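Local coordinates for protein glutathione peroxidase (Schistosoma mansoni, PDB 2V1M) that catalyses the reduction of hydrogen peroxide by glutathione, giving glutathione disulfide and water, and belongs to the glutathione peroxidase family of the thioredoxin clan, at residues His57-Gly62 against Asp157-Ile162; Ser135-Asp140 against Val146-Pro151; Lys48-Leu53 against Lys88-Lys93. One frame throughout, in Å; residues are numbered along the deposited sequence. Where two conformers were deposited one is given.

Contact 1: His57-Gly62 against Asp157-Ile162; sequences HTRLVG and DIEGDI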
loop_
_atom_site.group_PDB
_atom_site.type_symbol
_atom_site.label_atom_id
_atom_site.label_comp_id
_atom_site.label_asym_id
_atom_site.label_seq_id
_atom_site.Cartn_x
_atom_site.Cartn_y
_atom_site.Cartn_z
ATOM N N HIS A 57 -8.703 -4.494 7.208
ATOM C CA HIS A 57 -8.980 -3.156 7.736
ATOM C C HIS A 57 -10.043 -3.250 8.833
ATOM O O HIS A 57 -9.906 -2.700 9.925
ATOM C CB HIS A 57 -9.504 -2.268 6.619
ATOM C CG HIS A 57 -10.046 -0.977 7.126
ATOM N ND1 HIS A 57 -9.236 0.123 7.353
ATOM C CD2 HIS A 57 -11.318 -0.627 7.465
ATOM C CE1 HIS A 57 -10.018 1.092 7.800
ATOM N NE2 HIS A 57 -11.267 0.665 7.896
ATOM N N THR A 58 -11.150 -3.929 8.525
ATOM C CA THR A 58 -12.252 -3.973 9.474
ATOM C C THR A 58 -11.851 -4.690 10.779
ATOM O O THR A 58 -12.270 -4.298 11.875
ATOM C CB THR A 58 -13.480 -4.561 8.786
ATOM O OG1 THR A 58 -13.873 -3.667 7.722
ATOM C CG2 THR A 58 -14.643 -4.704 9.747
ATOM N N ARG A 59 -11.028 -5.738 10.662
ATOM C CA ARG A 59 -10.583 -6.467 11.850
ATOM C C ARG A 59 -9.589 -5.656 12.694
ATOM O O ARG A 59 -9.596 -5.759 13.935
ATOM C CB ARG A 59 -9.975 -7.835 11.452
ATOM C CG ARG A 59 -9.559 -8.694 12.627
ATOM C CD ARG A 59 -8.971 -10.011 12.186
ATOM N NE ARG A 59 -10.015 -11.009 12.007
ATOM C CZ ARG A 59 -9.794 -12.300 11.791
ATOM N NH1 ARG A 59 -10.823 -13.125 11.650
ATOM N NH2 ARG A 59 -8.554 -12.765 11.697
ATOM N N LEU A 60 -8.708 -4.892 12.027
ATOM C CA LEU A 60 -7.493 -4.397 12.692
ATOM C C LEU A 60 -7.344 -2.893 12.746
ATOM O O LEU A 60 -6.419 -2.432 13.448
ATOM C CB LEU A 60 -6.275 -5.042 12.036
ATOM C CG LEU A 60 -6.211 -6.574 12.211
ATOM C CD1 LEU A 60 -5.054 -7.139 11.403
ATOM C CD2 LEU A 60 -6.132 -7.009 13.673
ATOM N N VAL A 61 -8.181 -2.091 12.080
ATOM C CA VAL A 61 -7.998 -0.651 12.141
ATOM C C VAL A 61 -8.045 -0.130 13.586
ATOM O O VAL A 61 -7.259 0.746 13.962
ATOM C CB VAL A 61 -9.019 0.072 11.242
ATOM C CG1 VAL A 61 -10.470 -0.165 11.698
ATOM C CG2 VAL A 61 -8.684 1.585 11.129
ATOM N N GLY A 62 -8.942 -0.690 14.390
ATOM C CA GLY A 62 -9.070 -0.251 15.777
ATOM C C GLY A 62 -7.868 -0.594 16.643
ATOM O O GLY A 62 -7.736 -0.038 17.736
ATOM N N ASP A 157 -2.310 -13.702 4.632
ATOM C CA ASP A 157 -1.070 -14.335 5.085
ATOM C C ASP A 157 -0.086 -13.372 5.712
ATOM O O ASP A 157 0.943 -13.807 6.254
ATOM C CB ASP A 157 -0.441 -15.099 3.949
ATOM C CG ASP A 157 -1.277 -16.337 3.556
ATOM O OD1 ASP A 157 -2.108 -16.784 4.362
ATOM O OD2 ASP A 157 -1.048 -16.892 2.490
ATOM N N ILE A 158 -0.402 -12.079 5.682
ATOM C CA ILE A 158 0.428 -11.042 6.306
ATOM C C ILE A 158 -0.078 -10.731 7.731
ATOM O O ILE A 158 0.595 -10.035 8.509
ATOM C CB ILE A 158 0.423 -9.778 5.403
ATOM C CG1 ILE A 158 0.915 -10.152 4.004
ATOM C CG2 ILE A 158 1.295 -8.651 5.987
ATOM C CD1 ILE A 158 0.757 -9.045 2.985
ATOM N N GLU A 159 -1.248 -11.257 8.096
ATOM C CA GLU A 159 -1.871 -10.839 9.347
ATOM C C GLU A 159 -1.020 -11.200 10.572
ATOM O O GLU A 159 -0.952 -10.406 11.508
ATOM C CB GLU A 159 -3.257 -11.478 9.444
ATOM C CG GLU A 159 -4.090 -10.876 10.524
ATOM C CD GLU A 159 -5.583 -10.979 10.273
ATOM O OE1 GLU A 159 -6.047 -10.951 9.111
ATOM O OE2 GLU A 159 -6.284 -11.079 11.291
ATOM N N GLY A 160 -0.395 -12.375 10.588
ATOM C CA GLY A 160 0.441 -12.765 11.729
ATOM C C GLY A 160 1.572 -11.745 11.963
ATOM O O GLY A 160 1.856 -11.326 13.110
ATOM N N ASP A 161 2.234 -11.343 10.874
ATOM C CA ASP A 161 3.301 -10.366 10.974
ATOM C C ASP A 161 2.764 -9.008 11.431
ATOM O O ASP A 161 3.409 -8.317 12.229
ATOM C CB ASP A 161 4.023 -10.218 9.629
ATOM C CG ASP A 161 4.824 -11.478 9.227
ATOM O OD1 ASP A 161 5.143 -12.310 10.106
ATOM O OD2 ASP A 161 5.175 -11.591 8.021
ATOM N N ILE A 162 1.594 -8.611 10.929
ATOM C CA ILE A 162 0.965 -7.392 11.412
ATOM C C ILE A 162 0.727 -7.463 12.920
ATOM O O ILE A 162 1.004 -6.499 13.628
ATOM C CB ILE A 162 -0.344 -7.139 10.640
ATOM C CG1 ILE A 162 -0.002 -6.668 9.200
ATOM C CG2 ILE A 162 -1.217 -6.071 11.368
ATOM C CD1 ILE A 162 -1.199 -6.769 8.238
#
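Arg59 and Leu60, late in helix 46-60, meet Glu159 and Ile162, early in the C-terminal helix 159-167, two helices that pack against the central sheet of this thioredoxin-like fold. The approach is loose: the nearest pair of CA atoms, those of Leu60 and Ile162, is 9.1 Å apart, and side chains alone bridge the distance. On the outer side a single salt bridge joins the two helices. Arg59 NH2 gives its hydrogen to Glu159 OE2 at 2.9 Å, with an N-H...O angle of 159°. The oxygen sits at the edge of the guanidinium, close to its plane, and is met on its syn side by a nitrogen tilted from the carboxylate plane. The two flat groups stand almost perpendicular, 83° apart, and do not form the paired, coplanar kind of bridge. The bend at chi3 (-88°) turns the arginine's end toward Glu159 OE2 and also brings Arg59 CD to 3.0 Å from that oxygen. Beneath the charged pair, Leu60 points one methyl toward the other helix. CD1 touches the CG methylene of Glu159 and the CG2 branch of Ile162, each at 4.0 Å. Leu60 and Ile162 both go on to touch Leu65 of strand 65-71, while Glu159 and Ile162 also lean on Met56, one turn back in helix 46-60. The contact is thus layered, with apolar branches against the sheet and the ion pair toward the surface. Since Arg59 is exposed and just one of its nitrogens is bonded to the carboxylate, the bridge is probably partly screened by solvent and adds a directional link between the helices over a small hydrophobic contact.

Contact 2: Ser135-Asp140 against Val146-Pro151; sequences SKFLVD and VKRYSP. With SO4 (sulfate ion), chain B.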
loop_
_atom_site.group_PDB
_atom_site.type_symbol
_atom_site.label_atom_id
_atom_site.label_comp_id
_atom_site.label_asym_id
_atom_site.label_seq_id
_atom_site.Cartn_x
_atom_site.Cartn_y
_atom_site.Cartn_z
ATOM N N SER A 135 1.940 -5.862 -4.857
ATOM C CA SER A 135 3.004 -6.109 -3.876
ATOM C C SER A 135 2.603 -5.406 -2.563
ATOM O O SER A 135 1.725 -4.517 -2.545
ATOM C CB SER A 135 4.324 -5.533 -4.373
ATOM O OG SER A 135 5.421 -6.150 -3.734
ATOM N N LYS A 136 3.223 -5.825 -1.454
ATOM C CA LYS A 136 2.915 -5.291 -0.129
ATOM C C LYS A 136 4.178 -4.977 0.635
ATOM O O LYS A 136 5.113 -5.799 0.668
ATOM C CB LYS A 136 2.044 -6.250 0.707
ATOM C CG LYS A 136 0.696 -6.599 0.109
ATOM C CD LYS A 136 0.669 -7.858 -0.803
ATOM C CE LYS A 136 -0.740 -8.077 -1.307
ATOM N NZ LYS A 136 -0.834 -9.157 -2.333
ATOM N N PHE A 137 4.215 -3.815 1.303
ATOM C CA PHE A 137 5.275 -3.484 2.271
ATOM C C PHE A 137 4.644 -3.286 3.633
ATOM O O PHE A 137 3.609 -2.593 3.765
ATOM C CB PHE A 137 6.041 -2.210 1.893
ATOM C CG PHE A 137 6.926 -2.370 0.698
ATOM C CD1 PHE A 137 8.285 -2.625 0.843
ATOM C CD2 PHE A 137 6.411 -2.269 -0.597
ATOM C CE1 PHE A 137 9.124 -2.740 -0.261
ATOM C CE2 PHE A 137 7.231 -2.375 -1.699
ATOM C CZ PHE A 137 8.583 -2.632 -1.538
ATOM N N LEU A 138 5.259 -3.879 4.657
ATOM C CA LEU A 138 4.807 -3.760 6.032
ATOM C C LEU A 138 5.775 -2.814 6.765
ATOM O O LEU A 138 6.999 -3.005 6.761
ATOM C CB LEU A 138 4.798 -5.132 6.689
ATOM C CG LEU A 138 4.372 -5.187 8.149
ATOM C CD1 LEU A 138 2.945 -4.643 8.334
ATOM C CD2 LEU A 138 4.500 -6.607 8.682
ATOM N N VAL A 139 5.175 -1.796 7.394
ATOM C CA VAL A 139 5.882 -0.682 8.034
ATOM C C VAL A 139 5.473 -0.662 9.502
ATOM O O VAL A 139 4.271 -0.685 9.844
ATOM C CB VAL A 139 5.508 0.623 7.333
ATOM C CG1 VAL A 139 6.197 1.843 8.012
ATOM C CG2 VAL A 139 5.816 0.588 5.844
ATOM N N ASP A 140 6.479 -0.614 10.384
ATOM C CA ASP A 140 6.212 -0.641 11.813
ATOM C C ASP A 140 5.711 0.727 12.346
ATOM O O ASP A 140 5.548 1.708 11.604
ATOM C CB ASP A 140 7.459 -1.176 12.548
ATOM C CG ASP A 140 8.625 -0.180 12.631
ATOM O OD1 ASP A 140 8.469 1.015 12.290
ATOM O OD2 ASP A 140 9.702 -0.671 13.048
ATOM N N VAL A 146 9.825 -3.009 7.245
ATOM C CA VAL A 146 10.533 -4.158 7.782
ATOM C C VAL A 146 10.173 -5.469 7.100
ATOM O O VAL A 146 10.820 -6.494 7.433
ATOM C CB VAL A 146 10.444 -4.272 9.317
ATOM C CG1 VAL A 146 11.095 -3.068 9.982
ATOM C CG2 VAL A 146 8.988 -4.439 9.765
ATOM N N LYS A 147 9.214 -5.494 6.156
ATOM C CA LYS A 147 8.980 -6.712 5.398
ATOM C C LYS A 147 8.357 -6.322 4.080
ATOM O O LYS A 147 7.623 -5.322 3.977
ATOM C CB LYS A 147 8.118 -7.723 6.156
ATOM C CG LYS A 147 8.309 -9.167 5.651
ATOM C CD LYS A 147 8.059 -10.189 6.752
ATOM C CE LYS A 147 8.030 -11.601 6.212
ATOM N NZ LYS A 147 7.687 -12.582 7.281
ATOM N N ARG A 148 8.601 -7.149 3.069
ATOM C CA ARG A 148 8.071 -6.968 1.726
ATOM C C ARG A 148 7.523 -8.307 1.244
ATOM O O ARG A 148 8.149 -9.376 1.455
ATOM C CB ARG A 148 9.217 -6.528 0.797
ATOM C CG ARG A 148 8.879 -6.437 -0.665
ATOM C CD ARG A 148 10.128 -5.982 -1.443
ATOM N NE ARG A 148 9.902 -6.049 -2.879
ATOM C CZ ARG A 148 10.594 -5.346 -3.776
ATOM N NH1 ARG A 148 11.505 -4.434 -3.388
ATOM N NH2 ARG A 148 10.358 -5.525 -5.074
ATOM N N TYR A 149 6.353 -8.261 0.607
ATOM C CA TYR A 149 5.656 -9.477 0.142
ATOM C C TYR A 149 5.373 -9.335 -1.333
ATOM O O TYR A 149 4.922 -8.285 -1.823
ATOM C CB TYR A 149 4.346 -9.685 0.919
ATOM C CG TYR A 149 4.481 -9.626 2.414
ATOM C CD1 TYR A 149 4.653 -10.801 3.168
ATOM C CD2 TYR A 149 4.471 -8.398 3.077
ATOM C CE1 TYR A 149 4.766 -10.753 4.558
ATOM C CE2 TYR A 149 4.583 -8.344 4.456
ATOM C CZ TYR A 149 4.717 -9.511 5.189
ATOM O OH TYR A 149 4.795 -9.389 6.561
ATOM N N SER A 150 5.587 -10.430 -2.040
ATOM C CA SER A 150 5.405 -10.458 -3.483
ATOM C C SER A 150 3.901 -10.409 -3.814
ATOM O O SER A 150 3.047 -10.731 -2.977
ATOM C CB SER A 150 6.052 -11.723 -4.044
ATOM O OG SER A 150 5.360 -12.871 -3.613
ATOM N N PRO A 151 3.589 -10.045 -5.065
ATOM C CA PRO A 151 2.179 -9.906 -5.509
ATOM C C PRO A 151 1.244 -11.058 -5.136
ATOM O O PRO A 151 0.104 -10.788 -4.740
ATOM C CB PRO A 151 2.308 -9.773 -7.034
ATOM C CG PRO A 151 3.611 -8.984 -7.185
ATOM C CD PRO A 151 4.538 -9.613 -6.128
HETATM S S SO4 B . 9.042 -9.344 -4.692
HETATM O O1 SO4 B . 10.017 -8.492 -5.452
HETATM O O2 SO4 B . 9.611 -10.708 -4.653
HETATM O O3 SO4 B . 8.938 -8.773 -3.333
HETATM O O4 SO4 B . 7.761 -9.392 -5.394
#
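A classic beta bulge interrupts the antiparallel hairpin where Leu138 is opposed by two residues, Val146 and Lys147. Leu138 O takes a bond of 2.9 Å from Val146 N and a weak one from Lys147 N. Past the bulge the pairing is regular, with Leu138 N bonded to Lys147 O and Lys136 pairing with Tyr149 in both directions. In one of its two modelled conformers, Ser135 OG adds a bond of 2.9 Å to Tyr149 O, which already accepts from Lys136 N. On one face of the hairpin Phe137 and Arg148 run alongside each other in the same direction, with Arg148 CG over the ring, 4.1 Å from its centroid, in a CH-pi contact. The extended arginine bonds through NH1 and NH2 to the backbone oxygens of Gln122 and Asn128, and also meets a sulfate, probably from the crystallisation liquor: NE bonds to O3 at 2.9 Å and NH2 weakly to O1. Across the other face, Leu138 CB meets the edge of the Tyr149 ring, 3.9 Å from CE2. Helix 159-167 covers Leu138 there; Phe137 packs on Leu118 of helix 113-121, and strand 136-139 pairs onward with strand 33-39.

Contact 3: Lys48-Leu53 against Lys88-Lys93; sequences KNYRQL and KFVTEK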
loop_
_atom_site.group_PDB
_atom_site.type_symbol
_atom_site.label_atom_id
_atom_site.label_comp_id
_atom_site.label_asym_id
_atom_site.label_seq_id
_atom_site.Cartn_x
_atom_site.Cartn_y
_atom_site.Cartn_z
ATOM N N LYS A 48 -9.640 -10.607 -5.020
ATOM C CA LYS A 48 -9.192 -11.256 -3.786
ATOM C C LYS A 48 -8.376 -10.299 -2.913
ATOM O O LYS A 48 -8.512 -10.289 -1.683
ATOM C CB LYS A 48 -8.487 -12.578 -4.043
ATOM C CG LYS A 48 -7.182 -12.583 -4.744
ATOM C CD LYS A 48 -6.832 -14.058 -5.001
ATOM C CE LYS A 48 -5.620 -14.170 -5.864
ATOM N NZ LYS A 48 -5.283 -15.596 -6.119
ATOM N N ASN A 49 -7.522 -9.494 -3.568
ATOM C CA ASN A 49 -6.720 -8.536 -2.768
ATOM C C ASN A 49 -7.621 -7.501 -2.094
ATOM O O ASN A 49 -7.487 -7.260 -0.883
ATOM C CB ASN A 49 -5.643 -7.848 -3.601
ATOM C CG ASN A 49 -4.412 -8.705 -3.715
ATOM O OD1 ASN A 49 -3.514 -8.633 -2.862
ATOM N ND2 ASN A 49 -4.350 -9.513 -4.763
ATOM N N TYR A 50 -8.508 -6.845 -2.863
ATOM C CA TYR A 50 -9.366 -5.826 -2.235
ATOM C C TYR A 50 -10.279 -6.427 -1.168
ATOM O O TYR A 50 -10.478 -5.826 -0.119
ATOM C CB TYR A 50 -10.190 -5.113 -3.305
ATOM C CG TYR A 50 -9.464 -3.899 -3.864
ATOM C CD1 TYR A 50 -9.433 -2.668 -3.191
ATOM C CD2 TYR A 50 -8.799 -4.001 -5.098
ATOM C CE1 TYR A 50 -8.746 -1.582 -3.734
ATOM C CE2 TYR A 50 -8.086 -2.914 -5.643
ATOM C CZ TYR A 50 -8.065 -1.708 -4.952
ATOM O OH TYR A 50 -7.352 -0.682 -5.498
ATOM N N ARG A 51 -10.857 -7.608 -1.415
ATOM C CA ARG A 51 -11.756 -8.214 -0.420
ATOM C C ARG A 51 -10.980 -8.484 0.865
ATOM O O ARG A 51 -11.451 -8.159 1.971
ATOM C CB ARG A 51 -12.376 -9.520 -0.936
ATOM C CG ARG A 51 -13.337 -9.405 -2.086
ATOM C CD ARG A 51 -14.727 -9.023 -1.696
ATOM N NE ARG A 51 -15.563 -9.010 -2.892
ATOM C CZ ARG A 51 -16.526 -8.150 -3.142
ATOM N NH1 ARG A 51 -16.859 -7.223 -2.229
ATOM N NH2 ARG A 51 -17.146 -8.256 -4.318
ATOM N N GLN A 52 -9.811 -9.111 0.751
ATOM C CA GLN A 52 -9.066 -9.447 1.962
ATOM C C GLN A 52 -8.568 -8.172 2.664
ATOM O O GLN A 52 -8.557 -8.131 3.899
ATOM C CB GLN A 52 -7.905 -10.369 1.662
ATOM C CG GLN A 52 -8.385 -11.765 1.235
ATOM C CD GLN A 52 -7.272 -12.792 1.170
ATOM O OE1 GLN A 52 -6.130 -12.544 1.545
ATOM N NE2 GLN A 52 -7.611 -13.976 0.712
ATOM N N LEU A 53 -8.095 -7.185 1.897
ATOM C CA LEU A 53 -7.660 -5.934 2.535
ATOM C C LEU A 53 -8.789 -5.258 3.307
ATOM O O LEU A 53 -8.578 -4.714 4.388
ATOM C CB LEU A 53 -7.020 -4.983 1.519
ATOM C CG LEU A 53 -5.695 -5.480 0.943
ATOM C CD1 LEU A 53 -5.342 -4.614 -0.288
ATOM C CD2 LEU A 53 -4.571 -5.353 1.995
ATOM N N LYS A 88 -14.731 5.205 -7.327
ATOM C CA LYS A 88 -16.110 4.688 -7.418
ATOM C C LYS A 88 -16.105 3.169 -7.528
ATOM O O LYS A 88 -16.910 2.494 -6.880
ATOM C CB LYS A 88 -16.831 5.320 -8.625
ATOM C CG LYS A 88 -18.285 4.873 -8.772
ATOM C CD LYS A 88 -18.977 5.635 -9.910
ATOM C CE LYS A 88 -20.389 5.178 -10.112
ATOM N NZ LYS A 88 -21.327 5.771 -9.099
ATOM N N PHE A 89 -15.215 2.622 -8.347
ATOM C CA PHE A 89 -15.177 1.199 -8.550
ATOM C C PHE A 89 -14.924 0.461 -7.242
ATOM O O PHE A 89 -15.667 -0.466 -6.879
ATOM C CB PHE A 89 -14.100 0.827 -9.593
ATOM C CG PHE A 89 -13.850 -0.677 -9.702
ATOM C CD1 PHE A 89 -14.193 -1.383 -10.847
ATOM C CD2 PHE A 89 -13.324 -1.366 -8.619
ATOM C CE1 PHE A 89 -13.970 -2.766 -10.925
ATOM C CE2 PHE A 89 -13.116 -2.751 -8.688
ATOM C CZ PHE A 89 -13.441 -3.440 -9.845
ATOM N N VAL A 90 -13.862 0.859 -6.536
ATOM C CA VAL A 90 -13.466 0.078 -5.357
ATOM C C VAL A 90 -14.439 0.316 -4.187
ATOM O O VAL A 90 -14.680 -0.586 -3.368
ATOM C CB VAL A 90 -12.005 0.319 -4.939
ATOM C CG1 VAL A 90 -11.059 0.025 -6.110
ATOM C CG2 VAL A 90 -11.771 1.712 -4.328
ATOM N N THR A 91 -14.979 1.525 -4.074
ATOM C CA THR A 91 -15.917 1.799 -2.988
ATOM C C THR A 91 -17.221 1.069 -3.226
ATOM O O THR A 91 -17.758 0.466 -2.277
ATOM C CB THR A 91 -16.098 3.291 -2.745
ATOM O OG1 THR A 91 -16.653 3.925 -3.857
ATOM C CG2 THR A 91 -14.856 3.960 -2.491
ATOM N N GLU A 92 -17.758 1.100 -4.441
ATOM C CA GLU A 92 -19.017 0.446 -4.705
ATOM C C GLU A 92 -18.899 -1.065 -4.722
ATOM O O GLU A 92 -19.860 -1.753 -4.295
ATOM C CB GLU A 92 -19.652 0.984 -5.990
ATOM C CG GLU A 92 -20.047 2.468 -5.827
ATOM C CD GLU A 92 -20.868 3.027 -6.955
ATOM O OE1 GLU A 92 -21.117 2.327 -7.941
ATOM O OE2 GLU A 92 -21.251 4.205 -6.842
ATOM N N LYS A 93 -17.786 -1.609 -5.206
ATOM C CA LYS A 93 -17.681 -3.056 -5.324
ATOM C C LYS A 93 -17.258 -3.709 -4.021
ATOM O O LYS A 93 -17.724 -4.798 -3.679
ATOM C CB LYS A 93 -16.737 -3.479 -6.454
ATOM C CG LYS A 93 -16.785 -4.970 -6.749
ATOM C CD LYS A 93 -16.032 -5.373 -8.003
ATOM C CE LYS A 93 -16.217 -6.883 -8.195
ATOM N NZ LYS A 93 -15.527 -7.365 -9.431
#
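Apolar contact comes first: Tyr50 of helix 46-60 receives the CG1 methyl of Val90, from helix 83-94, over one face of its ring. CG1 is 4.0 Å from the ring centroid and 28° off the ring normal, a CH-pi contact. It lies nearest the phenol end, 3.6 Å from Tyr50 CZ, with the hydroxyl oxygen only slightly farther away. Placing CG1 there depends on the first torsion of Val90, which sets this branch opposite the carbonyl carbon. Here the backbones come closest, with the CA atoms of Tyr50 and Val90 7.8 Å apart. Tyr50 and Val90 are both buried, each also touching Met100, and the Tyr50 ring meets that of Tyr94 with nearly parallel planes.

The polar contact is a single hydrogen bond at the solvent-exposed side. Arg51 NH1 donates to the backbone oxygen of Lys93, the two atoms 3.0 Å apart. The bond is bent (133°), and the oxygen is tilted well out of the guanidinium plane. A fold at chi2 (-82°) turns the arginine toward helix 83-94, where its NH2 also touches Lys93 CG at 4.1 Å.

As for charge, Arg51 NH2 and Lys93 NZ are 5.4 Å apart, a mildly unfavourable proximity probably offset by Asp47, which forms a salt bridge with Lys93 NZ. Within helix 83-94, Lys88 NZ and Glu92 OE2 form another, of 2.7 Å.

Helix 46-60 connects strands 33-39 and 65-71, and helix 83-94 connects 65-71 and 99-100, all three parallel. The contact thus packs the helices of two successive beta-alpha-beta crossovers, the second an addition to the thioredoxin core.

Contacts 1 and 3 draw on different turns of helix 46-60, with centres about 16 Å apart: Lys48-Leu53 meets helix 83-94, while the far end of the same helix meets helix 159-167. Contact 2 lies in the sheet that these helices pack against. It touches contact 1 through Asp161 OD2, 2.7 Å from Tyr149 OH (a probable hydrogen bond) and 2.8 Å from Lys147 NZ (a salt bridge), and through Ile162 CG1 against Leu138 CD1. Lys136 NZ, also hydrogen-bonded to Thr153 O, reaches contact 3 at Asn49 OD1, 2.8 Å away, a probable hydrogen bond. The catalytic residue inferred by similarity, Cys43, oxidised to cysteinesulfonic acid in this crystal, comes shortly before helix 46-60.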